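Local coordinates for NEDD8-conjugating enzyme UBC12 (PDB 3O2U), which accepts the ubiquitin-like protein Rub1 (NEDD8) from its E1 complex as a thioester and catalyses its covalent attachment to other proteins, chiefly the cullin Cdc53, at residues I23-S28 / D56-S61; I32-D37 / Q62-E67; V47-I52 / S133-L138; V68-D73 / F140-P145. All coordinates share one frame; numbering follows the deposited sequence.

Interaction 1. Residues I23-S28 / D56-S61; sequences IQPNLS and DSADRS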
loop_
_atom_site.group_PDB
_atom_site.type_symbol
_atom_site.label_atom_id
_atom_site.label_comp_id
_atom_site.label_asym_id
_atom_site.label_seq_id
_atom_site.Cartn_x
_atom_site.Cartn_y
_atom_site.Cartn_z
ATOM N N ILE A 23 -12.424 7.386 -29.089
ATOM C CA ILE A 23 -12.655 8.381 -28.049
ATOM C C ILE A 23 -13.301 7.529 -26.964
ATOM O O ILE A 23 -14.010 6.566 -27.272
ATOM C CB ILE A 23 -13.584 9.548 -28.484
ATOM C CG1 ILE A 23 -14.809 9.025 -29.232
ATOM C CG2 ILE A 23 -12.828 10.570 -29.320
ATOM C CD1 ILE A 23 -15.900 8.476 -28.324
ATOM N N GLN A 24 -13.015 7.824 -25.708
ATOM C CA GLN A 24 -13.612 7.050 -24.625
ATOM C C GLN A 24 -13.362 5.539 -24.752
ATOM O O GLN A 24 -14.305 4.750 -24.910
ATOM C CB GLN A 24 -15.115 7.321 -24.561
ATOM C CG GLN A 24 -15.730 7.009 -23.210
ATOM C CD GLN A 24 -17.149 7.536 -23.081
ATOM O OE1 GLN A 24 -17.784 7.378 -22.038
ATOM N NE2 GLN A 24 -17.655 8.160 -24.143
ATOM N N PRO A 25 -12.090 5.129 -24.676
ATOM C CA PRO A 25 -11.781 3.695 -24.700
ATOM C C PRO A 25 -12.489 2.968 -23.552
ATOM O O PRO A 25 -12.736 3.573 -22.504
ATOM C CB PRO A 25 -10.262 3.664 -24.479
ATOM C CG PRO A 25 -9.778 5.000 -24.966
ATOM C CD PRO A 25 -10.878 5.964 -24.604
ATOM N N ASN A 26 -12.825 1.701 -23.759
ATOM C CA ASN A 26 -13.273 0.843 -22.667
ATOM C C ASN A 26 -12.114 0.621 -21.713
ATOM O O ASN A 26 -10.977 0.397 -22.143
ATOM C CB ASN A 26 -13.734 -0.513 -23.198
ATOM C CG ASN A 26 -15.017 -0.425 -23.988
ATOM O OD1 ASN A 26 -15.209 -1.152 -24.961
ATOM N ND2 ASN A 26 -15.904 0.469 -23.576
ATOM N N LEU A 27 -12.395 0.672 -20.420
ATOM C CA LEU A 27 -11.359 0.427 -19.432
ATOM C C LEU A 27 -11.303 -1.071 -19.102
ATOM O O LEU A 27 -12.317 -1.752 -19.142
ATOM C CB LEU A 27 -11.626 1.256 -18.174
ATOM C CG LEU A 27 -11.510 2.779 -18.300
ATOM C CD1 LEU A 27 -11.821 3.436 -16.967
ATOM C CD2 LEU A 27 -10.123 3.197 -18.780
ATOM N N SER A 28 -10.124 -1.579 -18.760
ATOM C CA SER A 28 -9.988 -2.981 -18.367
ATOM C C SER A 28 -10.838 -3.306 -17.129
ATOM O O SER A 28 -11.235 -2.403 -16.389
ATOM C CB SER A 28 -8.531 -3.301 -18.075
ATOM O OG SER A 28 -8.100 -2.616 -16.922
ATOM N N ASP A 56 -8.188 5.734 -14.829
ATOM C CA ASP A 56 -8.883 6.320 -15.980
ATOM C C ASP A 56 -8.087 6.345 -17.283
ATOM O O ASP A 56 -8.608 6.791 -18.309
ATOM C CB ASP A 56 -9.305 7.754 -15.679
ATOM C CG ASP A 56 -10.437 7.824 -14.698
ATOM O OD1 ASP A 56 -11.304 6.929 -14.740
ATOM O OD2 ASP A 56 -10.472 8.786 -13.903
ATOM N N SER A 57 -6.830 5.916 -17.261
ATOM C CA SER A 57 -6.064 5.890 -18.512
ATOM C C SER A 57 -6.333 4.601 -19.292
ATOM O O SER A 57 -6.668 3.572 -18.704
ATOM C CB SER A 57 -4.566 6.071 -18.248
ATOM O OG SER A 57 -3.982 4.879 -17.753
ATOM N N ALA A 58 -6.215 4.664 -20.614
ATOM C CA ALA A 58 -6.382 3.475 -21.445
ATOM C C ALA A 58 -5.009 2.896 -21.733
ATOM O O ALA A 58 -4.877 1.872 -22.405
ATOM C CB ALA A 58 -7.103 3.814 -22.745
ATOM N N ASP A 59 -3.988 3.568 -21.211
ATOM C CA ASP A 59 -2.611 3.143 -21.396
ATOM C C ASP A 59 -2.295 1.945 -20.506
ATOM O O ASP A 59 -2.049 2.089 -19.311
ATOM C CB ASP A 59 -1.649 4.299 -21.108
ATOM C CG ASP A 59 -0.210 3.958 -21.444
ATOM O OD1 ASP A 59 0.056 2.810 -21.863
ATOM O OD2 ASP A 59 0.657 4.841 -21.292
ATOM N N ARG A 60 -2.301 0.763 -21.112
ATOM C CA ARG A 60 -1.987 -0.485 -20.429
ATOM C C ARG A 60 -0.673 -0.414 -19.639
ATOM O O ARG A 60 -0.562 -0.959 -18.534
ATOM C CB ARG A 60 -1.910 -1.594 -21.477
ATOM C CG ARG A 60 -1.695 -2.992 -20.953
ATOM C CD ARG A 60 -1.781 -3.957 -22.122
ATOM N NE ARG A 60 -1.679 -5.349 -21.714
ATOM C CZ ARG A 60 -2.613 -5.991 -21.021
ATOM N NH1 ARG A 60 -3.718 -5.364 -20.638
ATOM N NH2 ARG A 60 -2.432 -7.264 -20.708
ATOM N N SER A 61 0.312 0.272 -20.211
ATOM C CA SER A 61 1.660 0.354 -19.648
ATOM C C SER A 61 1.786 1.274 -18.428
ATOM O O SER A 61 2.775 1.208 -17.697
ATOM C CB SER A 61 2.649 0.805 -20.730
ATOM O OG SER A 61 2.287 2.076 -21.241
#
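Leu27 reaches from the linker between two helices onto the backbone of Ser57, and its side chain is the one to follow. CB leaves the main chain neither directly at nor directly away from 56-61. CG is then set anti to the carbonyl carbon (chi1 -67°), which carries the two methyls to the 56-61 loop. Leu27 CD2 lies 3.5 Å from Ser57 O and 3.9 Å from Asp56 O, so a methyl rests against two successive carbonyl oxygens. Leu27 CD1 is 4.2 Å from Asp56 OD1. That oxygen's real partner is Lys35 NZ, in a salt bridge, while Ser57 O accepts a hydrogen bond from Arg31.

Two residues earlier Pro25 sets the CB-CG side of its ring against the methyl of Ala58: Pro25 CB is 3.6 Å from Ala58 CB, with CG of the same ring almost as close. Further along the loop, Ser61 N donates to Asp59 OD1, which makes an Asx turn.

The contact lies on the surface, where the linker joining helix 3-21 to helix 29-39 meets the loop between strands 47-51 and 65-70. Leu27 also packs on Ile32 and Lys35 of helix 29-39, and Ala58 on Ser20 of helix 3-21.

Interaction 2. Residues I32-D37 / Q62-E67; sequences IRLKRD and QSPKLE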
loop_
_atom_site.group_PDB
_atom_site.type_symbol
_atom_site.label_atom_id
_atom_site.label_comp_id
_atom_site.label_asym_id
_atom_site.label_seq_id
_atom_site.Cartn_x
_atom_site.Cartn_y
_atom_site.Cartn_z
ATOM N N ILE A 32 -11.817 -0.660 -13.980
ATOM C CA ILE A 32 -13.209 -0.414 -13.596
ATOM C C ILE A 32 -13.450 -0.753 -12.129
ATOM O O ILE A 32 -14.150 -0.037 -11.426
ATOM C CB ILE A 32 -14.197 -1.258 -14.435
ATOM C CG1 ILE A 32 -14.199 -0.782 -15.890
ATOM C CG2 ILE A 32 -15.608 -1.178 -13.841
ATOM C CD1 ILE A 32 -15.198 -1.507 -16.757
ATOM N N ARG A 33 -12.880 -1.861 -11.672
ATOM C CA ARG A 33 -13.020 -2.268 -10.273
ATOM C C ARG A 33 -12.278 -1.311 -9.320
ATOM O O ARG A 33 -12.795 -0.936 -8.273
ATOM C CB ARG A 33 -12.525 -3.707 -10.097
ATOM C CG ARG A 33 -12.359 -4.131 -8.628
ATOM C CD ARG A 33 -13.711 -4.289 -7.877
ATOM N NE ARG A 33 -13.401 -4.201 -6.448
ATOM C CZ ARG A 33 -13.109 -5.232 -5.668
ATOM N NH1 ARG A 33 -13.208 -6.475 -6.136
ATOM N NH2 ARG A 33 -12.767 -5.016 -4.398
ATOM N N LEU A 34 -11.076 -0.885 -9.685
ATOM C CA LEU A 34 -10.387 0.110 -8.872
ATOM C C LEU A 34 -11.154 1.452 -8.827
ATOM O O LEU A 34 -11.238 2.084 -7.772
ATOM C CB LEU A 34 -8.945 0.313 -9.354
ATOM C CG LEU A 34 -8.154 1.384 -8.591
ATOM C CD1 LEU A 34 -8.157 1.147 -7.087
ATOM C CD2 LEU A 34 -6.717 1.485 -9.117
ATOM N N LYS A 35 -11.701 1.900 -9.954
ATOM C CA LYS A 35 -12.535 3.122 -9.925
ATOM C C LYS A 35 -13.694 2.998 -8.924
ATOM O O LYS A 35 -13.995 3.926 -8.178
ATOM C CB LYS A 35 -13.107 3.425 -11.308
ATOM C CG LYS A 35 -12.123 4.033 -12.285
ATOM C CD LYS A 35 -12.753 4.125 -13.667
ATOM C CE LYS A 35 -13.925 5.109 -13.677
ATOM N NZ LYS A 35 -13.514 6.466 -13.221
ATOM N N ARG A 36 -14.346 1.841 -8.931
ATOM C CA ARG A 36 -15.447 1.565 -8.020
ATOM C C ARG A 36 -14.971 1.576 -6.551
ATOM O O ARG A 36 -15.622 2.140 -5.683
ATOM C CB ARG A 36 -16.142 0.261 -8.454
ATOM C CG ARG A 36 -16.417 -0.798 -7.404
ATOM C CD ARG A 36 -17.043 -2.059 -8.057
ATOM N NE ARG A 36 -17.117 -3.212 -7.157
ATOM C CZ ARG A 36 -17.454 -4.444 -7.531
ATOM N NH1 ARG A 36 -17.755 -4.707 -8.796
ATOM N NH2 ARG A 36 -17.485 -5.422 -6.638
ATOM N N ASP A 37 -13.819 0.967 -6.280
ATOM C CA ASP A 37 -13.242 1.020 -4.931
ATOM C C ASP A 37 -12.915 2.456 -4.504
ATOM O O ASP A 37 -13.140 2.830 -3.361
ATOM C CB ASP A 37 -11.957 0.186 -4.846
ATOM C CG ASP A 37 -12.218 -1.305 -4.796
ATOM O OD1 ASP A 37 -13.333 -1.742 -5.163
ATOM O OD2 ASP A 37 -11.285 -2.033 -4.373
ATOM N N GLN A 62 0.798 2.137 -18.221
ATOM C CA GLN A 62 0.797 3.022 -17.062
ATOM C C GLN A 62 -0.078 2.435 -15.952
ATOM O O GLN A 62 -1.276 2.683 -15.909
ATOM C CB GLN A 62 0.284 4.408 -17.460
ATOM C CG GLN A 62 0.589 5.511 -16.449
ATOM C CD GLN A 62 1.962 6.140 -16.647
ATOM O OE1 GLN A 62 2.331 6.517 -17.763
ATOM N NE2 GLN A 62 2.722 6.265 -15.558
ATOM N N SER A 63 0.519 1.652 -15.062
ATOM C CA SER A 63 -0.244 1.034 -13.986
ATOM C C SER A 63 -0.821 2.106 -13.056
ATOM O O SER A 63 -0.154 3.091 -12.760
ATOM C CB SER A 63 0.641 0.056 -13.219
ATOM O OG SER A 63 1.852 0.691 -12.825
ATOM N N PRO A 64 -2.088 1.942 -12.637
ATOM C CA PRO A 64 -2.634 2.908 -11.682
ATOM C C PRO A 64 -1.779 2.899 -10.424
ATOM O O PRO A 64 -1.242 1.852 -10.034
ATOM C CB PRO A 64 -4.036 2.358 -11.390
ATOM C CG PRO A 64 -4.380 1.525 -12.620
ATOM C CD PRO A 64 -3.070 0.906 -13.008
ATOM N N LYS A 65 -1.654 4.051 -9.787
ATOM C CA LYS A 65 -0.819 4.154 -8.596
ATOM C C LYS A 65 -1.398 5.201 -7.651
ATOM O O LYS A 65 -1.819 6.286 -8.086
ATOM C CB LYS A 65 0.620 4.495 -8.984
ATOM C CG LYS A 65 1.584 4.571 -7.810
ATOM C CD LYS A 65 2.914 5.170 -8.256
ATOM C CE LYS A 65 3.595 4.265 -9.274
ATOM N NZ LYS A 65 4.567 3.399 -8.565
ATOM N N LEU A 66 -1.473 4.849 -6.371
ATOM C CA LEU A 66 -2.032 5.745 -5.356
ATOM C C LEU A 66 -0.980 5.967 -4.287
ATOM O O LEU A 66 -0.158 5.085 -4.032
ATOM C CB LEU A 66 -3.266 5.117 -4.689
ATOM C CG LEU A 66 -4.306 4.457 -5.599
ATOM C CD1 LEU A 66 -5.380 3.749 -4.764
ATOM C CD2 LEU A 66 -4.938 5.470 -6.546
ATOM N N GLU A 67 -1.016 7.138 -3.665
ATOM C CA GLU A 67 -0.222 7.386 -2.468
ATOM C C GLU A 67 -1.175 7.454 -1.285
ATOM O O GLU A 67 -2.142 8.211 -1.305
ATOM C CB GLU A 67 0.534 8.708 -2.559
ATOM C CG GLU A 67 1.387 8.986 -1.314
ATOM C CD GLU A 67 1.959 10.383 -1.288
ATOM O OE1 GLU A 67 1.350 11.292 -1.898
ATOM O OE2 GLU A 67 3.013 10.572 -0.644
#
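Leu34, facing the sheet from helix 29-39, makes all of the apolar contact with 62-67 by dividing its two methyls between Pro64 and Leu66. Leu34 CD2 comes within 3.6 Å of Pro64 CB, so one branch sits against the base of the proline ring rather than its CG end. The other branch is more loosely engaged, with Leu34 CD1 4.5 Å from Leu66 CD1, methyl to methyl. With CG anti to the backbone N (chi1 178°), the isobutyl group extends from the helix across to the strand. Pro64 and Leu66 both direct their side chains at the helix, while Lys65 between them points the other way. All three residues in touch are buried.

This is the N-terminal helix of the UBC core laid over the start of strand 65-70, an element of the antiparallel sheet shared by ubiquitin-conjugating enzymes. Pro64 also touches Arg31, and Leu66 touches Leu38, which lengthens the seam along the helix.

One salt bridge lies within the helix itself. Arg33 NE donates to Asp37 OD1 at 2.8 Å in a nearly straight bond (175°). The oxygen lies in the guanidinium plane and is met on its syn side, 31° out of the carboxylate plane. Two weak bonds from Arg33 NH2 add to this salt bridge. Asp37 OD2 further accepts from Leu131 N and pairs with Tyr92 OH, and Arg33 donates to the carbonyls of Pro127 and Leu129, tying the buried pair to the segment that leads into helix 131-143.

Interaction 3. Residues V47-I52 / S133-L138; sequences VTLNVI and SIITGL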
loop_
_atom_site.group_PDB
_atom_site.type_symbol
_atom_site.label_atom_id
_atom_site.label_comp_id
_atom_site.label_asym_id
_atom_site.label_seq_id
_atom_site.Cartn_x
_atom_site.Cartn_y
_atom_site.Cartn_z
ATOM N N VAL A 47 -6.425 9.501 7.483
ATOM C CA VAL A 47 -5.899 8.980 6.229
ATOM C C VAL A 47 -6.239 9.866 5.050
ATOM O O VAL A 47 -7.406 10.186 4.812
ATOM C CB VAL A 47 -6.407 7.568 5.913
ATOM C CG1 VAL A 47 -5.823 7.088 4.555
ATOM C CG2 VAL A 47 -6.023 6.596 7.030
ATOM N N THR A 48 -5.218 10.252 4.302
ATOM C CA THR A 48 -5.452 10.990 3.073
ATOM C C THR A 48 -4.881 10.200 1.890
ATOM O O THR A 48 -3.989 9.363 2.060
ATOM C CB THR A 48 -4.857 12.387 3.162
ATOM O OG1 THR A 48 -3.437 12.300 3.292
ATOM C CG2 THR A 48 -5.408 13.102 4.387
ATOM N N LEU A 49 -5.407 10.445 0.699
ATOM C CA LEU A 49 -5.072 9.630 -0.459
ATOM C C LEU A 49 -4.892 10.532 -1.670
ATOM O O LEU A 49 -5.689 11.437 -1.891
ATOM C CB LEU A 49 -6.171 8.600 -0.714
ATOM C CG LEU A 49 -5.914 7.599 -1.838
ATOM C CD1 LEU A 49 -6.774 6.376 -1.693
ATOM C CD2 LEU A 49 -6.164 8.245 -3.200
ATOM N N ASN A 50 -3.833 10.281 -2.437
ATOM C CA ASN A 50 -3.556 11.008 -3.669
ATOM C C ASN A 50 -3.508 10.018 -4.810
ATOM O O ASN A 50 -2.800 9.007 -4.731
ATOM C CB ASN A 50 -2.208 11.725 -3.582
ATOM C CG ASN A 50 -2.196 12.807 -2.517
ATOM O OD1 ASN A 50 -1.291 12.872 -1.680
ATOM N ND2 ASN A 50 -3.217 13.649 -2.529
ATOM N N VAL A 51 -4.263 10.292 -5.864
ATOM C CA VAL A 51 -4.171 9.466 -7.052
ATOM C C VAL A 51 -2.947 9.953 -7.797
ATOM O O VAL A 51 -2.903 11.107 -8.198
ATOM C CB VAL A 51 -5.389 9.632 -7.973
ATOM C CG1 VAL A 51 -5.218 8.759 -9.207
ATOM C CG2 VAL A 51 -6.684 9.287 -7.237
ATOM N N ILE A 52 -1.961 9.086 -7.986
ATOM C CA ILE A 52 -0.741 9.480 -8.690
ATOM C C ILE A 52 -0.919 9.191 -10.181
ATOM O O ILE A 52 -0.767 10.087 -11.028
ATOM C CB ILE A 52 0.512 8.733 -8.167
ATOM C CG1 ILE A 52 0.735 9.000 -6.678
ATOM C CG2 ILE A 52 1.762 9.155 -8.944
ATOM C CD1 ILE A 52 0.849 10.475 -6.328
ATOM N N SER A 133 -10.443 -1.721 2.706
ATOM C CA SER A 133 -9.887 -2.732 3.612
ATOM C C SER A 133 -8.393 -2.620 3.715
ATOM O O SER A 133 -7.840 -2.703 4.797
ATOM C CB SER A 133 -10.220 -4.131 3.110
ATOM O OG SER A 133 -11.620 -4.270 2.971
ATOM N N ILE A 134 -7.726 -2.466 2.575
ATOM C CA ILE A 134 -6.290 -2.344 2.602
ATOM C C ILE A 134 -5.906 -1.119 3.417
ATOM O O ILE A 134 -5.055 -1.194 4.308
ATOM C CB ILE A 134 -5.710 -2.242 1.179
ATOM C CG1 ILE A 134 -5.939 -3.576 0.440
ATOM C CG2 ILE A 134 -4.239 -1.892 1.258
ATOM C CD1 ILE A 134 -5.847 -3.498 -1.086
ATOM N N ILE A 135 -6.545 0.004 3.116
ATOM C CA ILE A 135 -6.221 1.246 3.799
ATOM C C ILE A 135 -6.489 1.149 5.307
ATOM O O ILE A 135 -5.669 1.570 6.131
ATOM C CB ILE A 135 -6.955 2.430 3.173
ATOM C CG1 ILE A 135 -6.350 2.723 1.779
ATOM C CG2 ILE A 135 -6.841 3.648 4.091
ATOM C CD1 ILE A 135 -7.052 3.849 1.039
ATOM N N THR A 136 -7.630 0.582 5.673
ATOM C CA THR A 136 -7.914 0.393 7.082
ATOM C C THR A 136 -6.846 -0.495 7.732
ATOM O O THR A 136 -6.447 -0.257 8.865
ATOM C CB THR A 136 -9.300 -0.226 7.279
ATOM O OG1 THR A 136 -10.282 0.678 6.760
ATOM C CG2 THR A 136 -9.566 -0.472 8.768
ATOM N N GLY A 137 -6.385 -1.514 7.003
ATOM C CA GLY A 137 -5.336 -2.399 7.483
ATOM C C GLY A 137 -4.009 -1.706 7.737
ATOM O O GLY A 137 -3.325 -1.992 8.724
ATOM N N LEU A 138 -3.642 -0.788 6.850
ATOM C CA LEU A 138 -2.416 -0.002 7.013
ATOM C C LEU A 138 -2.546 0.903 8.248
ATOM O O LEU A 138 -1.620 1.059 9.026
ATOM C CB LEU A 138 -2.142 0.818 5.746
ATOM C CG LEU A 138 -1.823 -0.048 4.518
ATOM C CD1 LEU A 138 -1.657 0.788 3.242
ATOM C CD2 LEU A 138 -0.589 -0.895 4.774
#
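The hydrophobic core between the antiparallel sheet and the central helix of the E2 fold includes Ile135, which presents both of its branches to strand 47-51. The short branch takes one residue: Ile135 CG2 is 3.6 Å from Val47 CG1, with the two side chains at a slant to each other. The long branch takes the other, Ile135 CD1 standing 3.7 Å from Leu49 CD1, and these two chains run roughly at right angles. The split follows from the isoleucine's first torsion (chi1 -71°), which puts CG2 anti to the backbone N and CG1 anti to the carbonyl carbon.

On the strand, the alternation of the extended chain brings the side chains of Val47 and Leu49 to the same side, facing the helix. They stand two positions apart, and a single helix residue spans them.

Strand 47-51 is the outermost strand on its side of the four-stranded sheet, hydrogen-bonded along its length to strand 65-70. Val47 leans on Val68 of that neighbour, Leu49 on Leu41 and Ile135 on Leu43 of the connection from helix 29-39, while helix 131-143 lies across the face of the sheet.

Interaction 4. Residues V68-D73 / F140-P145; sequences VIVRPD and FLFLEP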
loop_
_atom_site.group_PDB
_atom_site.type_symbol
_atom_site.label_atom_id
_atom_site.label_comp_id
_atom_site.label_asym_id
_atom_site.label_seq_id
_atom_site.Cartn_x
_atom_site.Cartn_y
_atom_site.Cartn_z
ATOM N N VAL A 68 -0.905 6.664 -0.254
ATOM C CA VAL A 68 -1.762 6.664 0.930
ATOM C C VAL A 68 -0.950 7.198 2.093
ATOM O O VAL A 68 0.112 6.677 2.378
ATOM C CB VAL A 68 -2.257 5.244 1.283
ATOM C CG1 VAL A 68 -2.960 5.250 2.642
ATOM C CG2 VAL A 68 -3.202 4.737 0.214
ATOM N N ILE A 69 -1.462 8.229 2.762
ATOM C CA ILE A 69 -0.747 8.866 3.871
ATOM C C ILE A 69 -1.472 8.643 5.203
ATOM O O ILE A 69 -2.565 9.164 5.424
ATOM C CB ILE A 69 -0.586 10.371 3.639
ATOM C CG1 ILE A 69 0.170 10.627 2.327
ATOM C CG2 ILE A 69 0.149 11.006 4.827
ATOM C CD1 ILE A 69 0.240 12.089 1.919
ATOM N N VAL A 70 -0.856 7.860 6.085
ATOM C CA VAL A 70 -1.432 7.564 7.392
ATOM C C VAL A 70 -0.826 8.489 8.453
ATOM O O VAL A 70 0.392 8.520 8.630
ATOM C CB VAL A 70 -1.215 6.073 7.744
ATOM C CG1 VAL A 70 -1.857 5.725 9.073
ATOM C CG2 VAL A 70 -1.822 5.192 6.630
ATOM N N ARG A 71 -1.691 9.251 9.125
ATOM C CA ARG A 71 -1.292 10.152 10.214
ATOM C C ARG A 71 -2.164 9.867 11.445
ATOM O O ARG A 71 -3.195 10.504 11.641
ATOM C CB ARG A 71 -1.450 11.614 9.783
ATOM C CG ARG A 71 -0.866 12.639 10.771
ATOM C CD ARG A 71 -0.860 14.024 10.148
ATOM N NE ARG A 71 -0.308 15.063 11.027
ATOM C CZ ARG A 71 -1.042 15.778 11.882
ATOM N NH1 ARG A 71 -2.348 15.550 11.996
ATOM N NH2 ARG A 71 -0.474 16.715 12.631
ATOM N N PRO A 72 -1.771 8.878 12.246
ATOM C CA PRO A 72 -2.572 8.422 13.389
ATOM C C PRO A 72 -2.730 9.550 14.395
ATOM O O PRO A 72 -1.808 10.352 14.537
ATOM C CB PRO A 72 -1.703 7.320 14.001
ATOM C CG PRO A 72 -0.842 6.859 12.896
ATOM C CD PRO A 72 -0.550 8.071 12.073
ATOM N N ASP A 73 -3.857 9.620 15.089
ATOM C CA ASP A 73 -3.999 10.649 16.114
ATOM C C ASP A 73 -3.978 10.058 17.520
ATOM O O ASP A 73 -4.303 10.742 18.494
ATOM C CB ASP A 73 -5.252 11.489 15.883
ATOM C CG ASP A 73 -6.532 10.670 15.946
ATOM O OD1 ASP A 73 -6.451 9.437 16.125
ATOM O OD2 ASP A 73 -7.620 11.270 15.816
ATOM N N PHE A 140 -4.453 0.335 10.938
ATOM C CA PHE A 140 -4.469 -0.558 12.104
ATOM C C PHE A 140 -3.075 -1.069 12.511
ATOM O O PHE A 140 -2.837 -1.396 13.674
ATOM C CB PHE A 140 -5.411 -1.736 11.809
ATOM C CG PHE A 140 -5.837 -2.511 13.028
ATOM C CD1 PHE A 140 -6.679 -1.945 13.968
ATOM C CD2 PHE A 140 -5.405 -3.816 13.221
ATOM C CE1 PHE A 140 -7.076 -2.673 15.095
ATOM C CE2 PHE A 140 -5.797 -4.543 14.341
ATOM C CZ PHE A 140 -6.632 -3.973 15.275
ATOM N N LEU A 141 -2.154 -1.142 11.553
ATOM C CA LEU A 141 -0.774 -1.510 11.858
ATOM C C LEU A 141 -0.148 -0.550 12.869
ATOM O O LEU A 141 0.706 -0.930 13.666
ATOM C CB LEU A 141 0.091 -1.481 10.588
ATOM C CG LEU A 141 0.080 -2.633 9.583
ATOM C CD1 LEU A 141 0.912 -2.236 8.377
ATOM C CD2 LEU A 141 0.630 -3.912 10.192
ATOM N N PHE A 142 -0.547 0.708 12.804
ATOM C CA PHE A 142 0.026 1.724 13.680
ATOM C C PHE A 142 -0.745 1.849 14.987
ATOM O O PHE A 142 -0.198 2.309 15.990
ATOM C CB PHE A 142 0.090 3.072 12.956
ATOM C CG PHE A 142 1.013 3.052 11.763
ATOM C CD1 PHE A 142 0.520 2.793 10.496
ATOM C CD2 PHE A 142 2.376 3.237 11.925
ATOM C CE1 PHE A 142 1.370 2.756 9.390
ATOM C CE2 PHE A 142 3.242 3.179 10.825
ATOM C CZ PHE A 142 2.734 2.930 9.559
ATOM N N LEU A 143 -2.010 1.437 14.963
ATOM C CA LEU A 143 -2.848 1.433 16.158
ATOM C C LEU A 143 -2.602 0.189 17.005
ATOM O O LEU A 143 -2.647 0.242 18.235
ATOM C CB LEU A 143 -4.319 1.514 15.766
ATOM C CG LEU A 143 -4.616 2.756 14.944
ATOM C CD1 LEU A 143 -6.099 2.855 14.600
ATOM C CD2 LEU A 143 -4.148 3.990 15.692
ATOM N N GLU A 144 -2.353 -0.929 16.341
ATOM C CA GLU A 144 -2.049 -2.176 17.023
ATOM C C GLU A 144 -0.895 -2.919 16.368
ATOM O O GLU A 144 -1.105 -3.904 15.651
ATOM C CB GLU A 144 -3.293 -3.067 17.106
ATOM C CG GLU A 144 -4.185 -2.761 18.298
ATOM C CD GLU A 144 -3.461 -2.960 19.626
ATOM O OE1 GLU A 144 -3.209 -4.131 20.007
ATOM O OE2 GLU A 144 -3.141 -1.944 20.286
ATOM N N PRO A 145 0.341 -2.444 16.608
ATOM C CA PRO A 145 1.505 -3.136 16.061
ATOM C C PRO A 145 1.588 -4.524 16.673
ATOM O O PRO A 145 1.244 -4.710 17.838
ATOM C CB PRO A 145 2.690 -2.287 16.547
ATOM C CG PRO A 145 2.117 -0.976 16.912
ATOM C CD PRO A 145 0.720 -1.255 17.389
#
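Val70 and Pro72 receive Phe142 where strand 65-70 ends against the last turn of helix 131-143, at one end of the sheet-helix core of the UBC fold. Val70 is the last residue of the strand and directs its side chain at the helix. Its CG1, placed anti to the backbone N (chi1 -178°), comes 4.0 Å from Phe142 CD1, and the approach to the ring is oblique. The valine also touches Leu139, one turn back on the same helix, so it packs along the helix as well as against its end.

Arg71 follows with its side chain turned elsewhere, onto Tyr79 and Ser81, while its backbone bonds to Thr46. The extended chain then brings Pro72 back to the helix side. The proline ring meets the stem of the phenylalanine, Pro72 CG lying 3.9 Å from Phe142 CB.

Phe142 has CG anti to its carbonyl carbon (chi1 -64°), which leads the ring into a buried aromatic cluster. There it makes edge-to-face pairs with His107 and Tyr77, and it touches Ile82 and Phe84 of the next strand. Its side chain is about 11 Å from that of Cys117, the predicted thioester-forming cysteine. Leu143, next in the helix and at its end, also brings its tip to Pro72, in a looser and more peripheral contact made by one methyl: Leu143 CD2 is 4.5 Å from Pro72 CB.

In the fold
The four contacts are spread along the long dimension of the fold, from the linker after the N-terminal helix in interaction 1 to the end of helix 131-143 in interaction 4, whose centres are 33 Å apart. Interactions 1 and 2 are joined by the salt bridge between Asp56 OD1 and Lys35 NZ, 2.7 Å long. Interactions 2 and 3 meet through adjacent strands, with a probable hydrogen bond from Glu67 N to Asn50 O. Interactions 3 and 4 share helix 131-143, and a probable hydrogen bond links Ile69 N to Thr48 O at 2.9 Å. Interactions 1 to 3 lie away from the predicted active-site cysteine; in interaction 4 the side chain of Phe142 is about 11 Å from that of Cys117.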